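KauB (Pseudomonas aeruginosa PAO1, PDB 6B4R) catalyses the oxidation of aldehydes, including aminoaldehydes, to carboxylic acids with NAD(P)+ as electron acceptor, and accepts a broad range of aldehyde substrates. Local coordinates at the interface of chains A and B. Residues are numbered along the deposited sequence; one frame, centred on the assembly and turned at random. Chains: chain A, KauB; chain B, KauB.

The three contacts follow one strand of chain A, 488-496, as it is added to a sheet of chain B. Contacts 1 and 3 are about 8 Å apart between C-alpha centres and share A:Trp494 and B:Val453, so they form successive stretches of one parallel pairing with strand 452-455. Contact 2 lies about 6 Å from contact 3, sharing A:Val153 and B:Pro466, and about 13 Å from contact 1; there, side chains from strands 140-142, 149-157 and 488-496 take over. Backbone pairing and side-chain packing thus join the subunits, and the centre of contact 3 lies about 11 Å from B:Glu267, the predicted active-site glutamate.

Contact 1: the interface of chains A and B. Residues chain A 493-495; chain B 453-455, 457.
With chi1 at 62°, CG of B:Gln457 sits between its backbone N and carbonyl carbon, and the extended chain beyond it carries the side-chain amide to the carbonyl oxygen of A:Trp494. NE2 of B:Gln457 donates to O of A:Trp494 at 3.0 Å, arriving from above the carbonyl plane, well away from a lone pair. The same oxygen is gripped from the opposite face by the backbone N of B:Val455 at 3.1 Å, in a nearly straight bond, so two donors clasp one acceptor. Two residues earlier along B, the carbonyl oxygen of B:Val453 receives the backbone N of A:Trp494 at 3.0 Å, in a more bent bond. Side chains follow the strand register. A:Ile495 and B:Val455 lie side by side and point the same way, CG2 of the isoleucine 3.9 Å from CB of the valine, while its CG1 runs alongside the valine CG2. On the alternate side of the pairing, CB of A:Trp494 meets the indole of B:Trp454 at its edge, in the ring plane, 3.9 Å from CD1. Bridges run from A:Thr493-B:Val453 to A:Ile495-B:Val455: the C-terminal strand 488-496 of chain A adds in parallel to strand 452-455 of chain B, continuing a sheet across the subunits, as is typical of aldehyde dehydrogenases.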
# COMPACT_ATOMS: atom_id res chain seq x y z
N THR A 493 9.59 14.39 -5.24
CA THR A 493 9.91 15.72 -4.74
C THR A 493 10.68 15.65 -3.43
O THR A 493 10.11 15.40 -2.37
CB THR A 493 8.64 16.57 -4.53
OG1 THR A 493 7.88 16.61 -5.74
CG2 THR A 493 9.02 17.99 -4.12
N TRP A 494 11.99 15.88 -3.50
CA TRP A 494 12.84 15.83 -2.32
C TRP A 494 13.16 17.23 -1.81
O TRP A 494 13.90 17.98 -2.44
CB TRP A 494 14.13 15.05 -2.60
CG TRP A 494 14.18 13.72 -1.91
CD1 TRP A 494 15.10 13.31 -0.99
CD2 TRP A 494 13.26 12.63 -2.06
NE1 TRP A 494 14.82 12.03 -0.57
CE2 TRP A 494 13.69 11.59 -1.21
CE3 TRP A 494 12.11 12.43 -2.84
CZ2 TRP A 494 13.01 10.38 -1.12
CZ3 TRP A 494 11.44 11.23 -2.75
CH2 TRP A 494 11.89 10.21 -1.89
N ILE A 495 12.59 17.56 -0.66
CA ILE A 495 12.69 18.90 -0.09
C ILE A 495 13.66 18.94 1.08
O ILE A 495 13.46 18.26 2.08
CB ILE A 495 11.32 19.39 0.40
CG1 ILE A 495 10.26 19.19 -0.68
CG2 ILE A 495 11.40 20.85 0.84
CD1 ILE A 495 8.85 19.37 -0.18
N VAL B 453 12.11 16.43 -8.62
CA VAL B 453 12.16 17.86 -8.32
C VAL B 453 12.83 18.09 -6.97
O VAL B 453 12.34 17.64 -5.94
CB VAL B 453 10.77 18.51 -8.31
CG1 VAL B 453 10.87 19.95 -7.84
CG2 VAL B 453 10.12 18.42 -9.68
N TRP B 454 13.95 18.81 -6.99
CA TRP B 454 14.71 19.04 -5.76
C TRP B 454 14.54 20.47 -5.25
O TRP B 454 14.84 21.43 -5.96
CB TRP B 454 16.19 18.69 -5.98
CG TRP B 454 16.37 17.28 -6.50
CD1 TRP B 454 15.94 16.13 -5.91
CD2 TRP B 454 17.04 16.89 -7.71
NE1 TRP B 454 16.29 15.05 -6.68
CE2 TRP B 454 16.97 15.48 -7.78
CE3 TRP B 454 17.69 17.59 -8.73
CZ2 TRP B 454 17.52 14.76 -8.84
CZ3 TRP B 454 18.24 16.87 -9.78
CH2 TRP B 454 18.15 15.47 -9.83
N VAL B 455 14.04 20.60 -4.03
CA VAL B 455 13.80 21.90 -3.43
C VAL B 455 14.90 22.26 -2.43
O VAL B 455 15.19 21.50 -1.51
CB VAL B 455 12.43 21.96 -2.72
CG1 VAL B 455 12.17 23.36 -2.20
CG2 VAL B 455 11.33 21.53 -3.67
N GLN B 457 18.05 22.27 -2.78
CA GLN B 457 19.20 21.37 -2.91
C GLN B 457 19.28 20.94 -4.37
O GLN B 457 18.40 21.26 -5.16
CB GLN B 457 19.04 20.15 -2.01
CG GLN B 457 17.84 19.27 -2.35
CD GLN B 457 17.82 17.98 -1.56
OE1 GLN B 457 18.86 17.41 -1.23
NE2 GLN B 457 16.62 17.49 -1.26

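Contact 2: the interface of chains A and B. Residues chain A 141, 153, 155, 490; chain B 466, 482.
A side-chain hydrogen bond joins A:Glu141 to B:His482, the two groups approaching from opposite directions. NE2 of the imidazole donates to the carboxylate oxygen OE1 at 3.0 Å, in a nearly straight bond. The acceptor lies close to the ring plane, whereas the donor meets OE1 on its syn side but 32° out of the carboxylate plane; ring and carboxylate are turned 45° against each other. The extended chain of A:Glu141 beyond CG brings the carboxylate to the ring edge, and its negative charge would be expected to stabilise a protonated histidine.

A:Leu490 packs on one face of the B:His482 ring, which with the edge bond would limit its rotation. CG of the histidine is anti to the carbonyl carbon, beside the backbone N (chi1 -68°), and the ring presents this face to CD1 of A:Leu490, which stands 3.8 Å from the ring centroid, offset toward the rim, in a CH-pi contact. The second branch of the leucine, CD2, covers the centre of the A:Arg155 guanidinium within chain A. The guanidinium lies near the imidazole, NH2 of A:Arg155 4.3 Å from CE1 of B:His482.

Purely apolar contact comes from A:Val153, whose two methyls point at CG and CD of the B:Pro466 ring. The valine CG1 lies 3.6 Å from the proline CG.

A:Glu141 and A:Leu490 hold B:His482, at the start of 3-10 helix 482-487, while A:Val153 holds the B:Pro466 loop; together they probably stabilise the subunit contact.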
# COMPACT_ATOMS: atom_id res chain seq x y z
N GLU A 141 2.87 8.59 -1.79
CA GLU A 141 3.84 8.11 -0.80
C GLU A 141 4.70 9.20 -0.16
O GLU A 141 4.94 10.25 -0.75
CB GLU A 141 4.74 7.04 -1.43
CG GLU A 141 3.97 5.89 -2.07
CD GLU A 141 4.84 5.01 -2.95
OE1 GLU A 141 5.85 5.51 -3.49
OE2 GLU A 141 4.52 3.81 -3.10
N VAL A 153 6.52 11.19 -3.01
CA VAL A 153 6.40 10.47 -4.27
C VAL A 153 4.95 10.51 -4.72
O VAL A 153 4.12 9.75 -4.22
CB VAL A 153 6.88 9.01 -4.14
CG1 VAL A 153 6.81 8.31 -5.49
CG2 VAL A 153 8.29 8.96 -3.59
N ARG A 155 1.75 11.14 -7.88
CA ARG A 155 1.36 10.85 -9.26
C ARG A 155 0.64 12.03 -9.90
O ARG A 155 -0.13 12.74 -9.24
CB ARG A 155 0.48 9.60 -9.32
CG ARG A 155 1.22 8.32 -9.01
CD ARG A 155 0.42 7.10 -9.45
NE ARG A 155 1.20 5.87 -9.34
CZ ARG A 155 1.95 5.36 -10.32
NH1 ARG A 155 2.02 5.98 -11.49
NH2 ARG A 155 2.62 4.24 -10.12
N LEU A 490 5.15 9.36 -12.20
CA LEU A 490 5.67 9.46 -10.84
C LEU A 490 6.59 10.68 -10.70
O LEU A 490 7.42 10.94 -11.57
CB LEU A 490 6.44 8.20 -10.48
CG LEU A 490 5.59 6.98 -10.14
CD1 LEU A 490 6.47 5.76 -9.95
CD2 LEU A 490 4.78 7.25 -8.89
N PRO B 466 12.21 7.28 -6.39
CA PRO B 466 12.14 6.79 -7.77
C PRO B 466 12.75 7.82 -8.73
O PRO B 466 12.72 9.02 -8.45
CB PRO B 466 10.63 6.66 -8.02
CG PRO B 466 10.00 7.63 -7.08
CD PRO B 466 10.88 7.63 -5.85
N HIS B 482 9.40 0.98 -6.86
CA HIS B 482 8.74 1.06 -8.15
C HIS B 482 9.57 0.45 -9.28
O HIS B 482 9.03 0.05 -10.31
CB HIS B 482 8.38 2.51 -8.48
CG HIS B 482 7.32 3.09 -7.60
ND1 HIS B 482 5.98 2.84 -7.79
CD2 HIS B 482 7.40 3.89 -6.51
CE1 HIS B 482 5.27 3.46 -6.87
NE2 HIS B 482 6.11 4.11 -6.08

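Contact 3: the interface of chains A and B. Residues chain A 153, 491-492, 494; chain B 451-453, 465-466.
A parallel beta pairing across the subunits starts here, between strand 488-496 of chain A and the segment of chain B leading into strand 452-455. The backbone N of A:Ala492 donates to O of B:Gly451 at 2.7 Å in a nearly straight bond. Its carbonyl oxygen then accepts the backbone N of B:Val453 at 3.0 Å, so A:Ala492 uses both polar backbone atoms around B:Ser452, its bridge partner. The methyl of A:Ala492 turns toward the loop carrying B:Pro466: CB is 3.4 Å from the proline carbonyl oxygen and 3.9 Å from the ring carbon CD. The proline thus touches A:Ala492 as well as A:Val153. Next to it, CB of B:Ala465 lies over one face of the A:Trp494 indole, 3.5 Å from the centroid of the six-membered ring and offset toward the rim, a CH-pi contact. Along the indole edge, in the ring plane, comes CG2 of A:Val153 from the same chain, so the ring is packed on face and edge. Strand pairing and loop packing together bind chain A to chain B and may steady the B:Ala465-B:Pro466 loop, next in sequence to B:Phe467, which lines the pocket holding the polyether TOE, probably the substrate site.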
# COMPACT_ATOMS: atom_id res chain seq x y z
N VAL A 153 6.52 11.19 -3.01
CA VAL A 153 6.40 10.47 -4.27
C VAL A 153 4.95 10.51 -4.72
O VAL A 153 4.12 9.75 -4.22
CB VAL A 153 6.88 9.01 -4.14
CG1 VAL A 153 6.81 8.31 -5.49
CG2 VAL A 153 8.29 8.96 -3.59
N LYS A 491 6.43 11.41 -9.61
CA LYS A 491 7.29 12.55 -9.33
C LYS A 491 7.88 12.44 -7.93
O LYS A 491 7.16 12.37 -6.95
CB LYS A 491 6.50 13.86 -9.46
CG LYS A 491 7.25 15.07 -8.93
CD LYS A 491 6.47 16.35 -9.15
CE LYS A 491 6.34 16.67 -10.63
NZ LYS A 491 5.59 17.93 -10.86
N ALA A 492 9.21 12.42 -7.86
CA ALA A 492 9.90 12.38 -6.57
C ALA A 492 10.33 13.79 -6.16
O ALA A 492 11.32 14.31 -6.67
CB ALA A 492 11.09 11.45 -6.63
N TRP A 494 11.99 15.88 -3.50
CA TRP A 494 12.84 15.83 -2.32
C TRP A 494 13.16 17.23 -1.81
O TRP A 494 13.90 17.98 -2.44
CB TRP A 494 14.13 15.05 -2.60
CG TRP A 494 14.18 13.72 -1.91
CD1 TRP A 494 15.10 13.31 -0.99
CD2 TRP A 494 13.26 12.63 -2.06
NE1 TRP A 494 14.82 12.03 -0.57
CE2 TRP A 494 13.69 11.59 -1.21
CE3 TRP A 494 12.11 12.43 -2.84
CZ2 TRP A 494 13.01 10.38 -1.12
CZ3 TRP A 494 11.44 11.23 -2.75
CH2 TRP A 494 11.89 10.21 -1.89
N GLY B 451 10.45 14.14 -13.45
CA GLY B 451 10.38 12.96 -12.62
C GLY B 451 10.95 13.21 -11.24
O GLY B 451 10.47 12.66 -10.25
N SER B 452 11.97 14.05 -11.18
CA SER B 452 12.58 14.44 -9.92
C SER B 452 12.56 15.95 -9.77
O SER B 452 12.93 16.67 -10.69
CB SER B 452 14.03 13.94 -9.84
OG SER B 452 14.09 12.52 -9.81
N VAL B 453 12.11 16.43 -8.62
CA VAL B 453 12.16 17.86 -8.32
C VAL B 453 12.83 18.09 -6.97
O VAL B 453 12.34 17.64 -5.94
CB VAL B 453 10.77 18.51 -8.31
CG1 VAL B 453 10.87 19.95 -7.84
CG2 VAL B 453 10.12 18.42 -9.68
N ALA B 465 13.97 7.10 -3.37
CA ALA B 465 13.38 7.99 -4.37
C ALA B 465 13.39 7.39 -5.77
O ALA B 465 14.45 7.03 -6.29
CB ALA B 465 14.12 9.33 -4.38
N PRO B 466 12.21 7.28 -6.39
CA PRO B 466 12.14 6.79 -7.77
C PRO B 466 12.75 7.82 -8.73
O PRO B 466 12.72 9.02 -8.45
CB PRO B 466 10.63 6.66 -8.02
CG PRO B 466 10.00 7.63 -7.08
CD PRO B 466 10.88 7.63 -5.85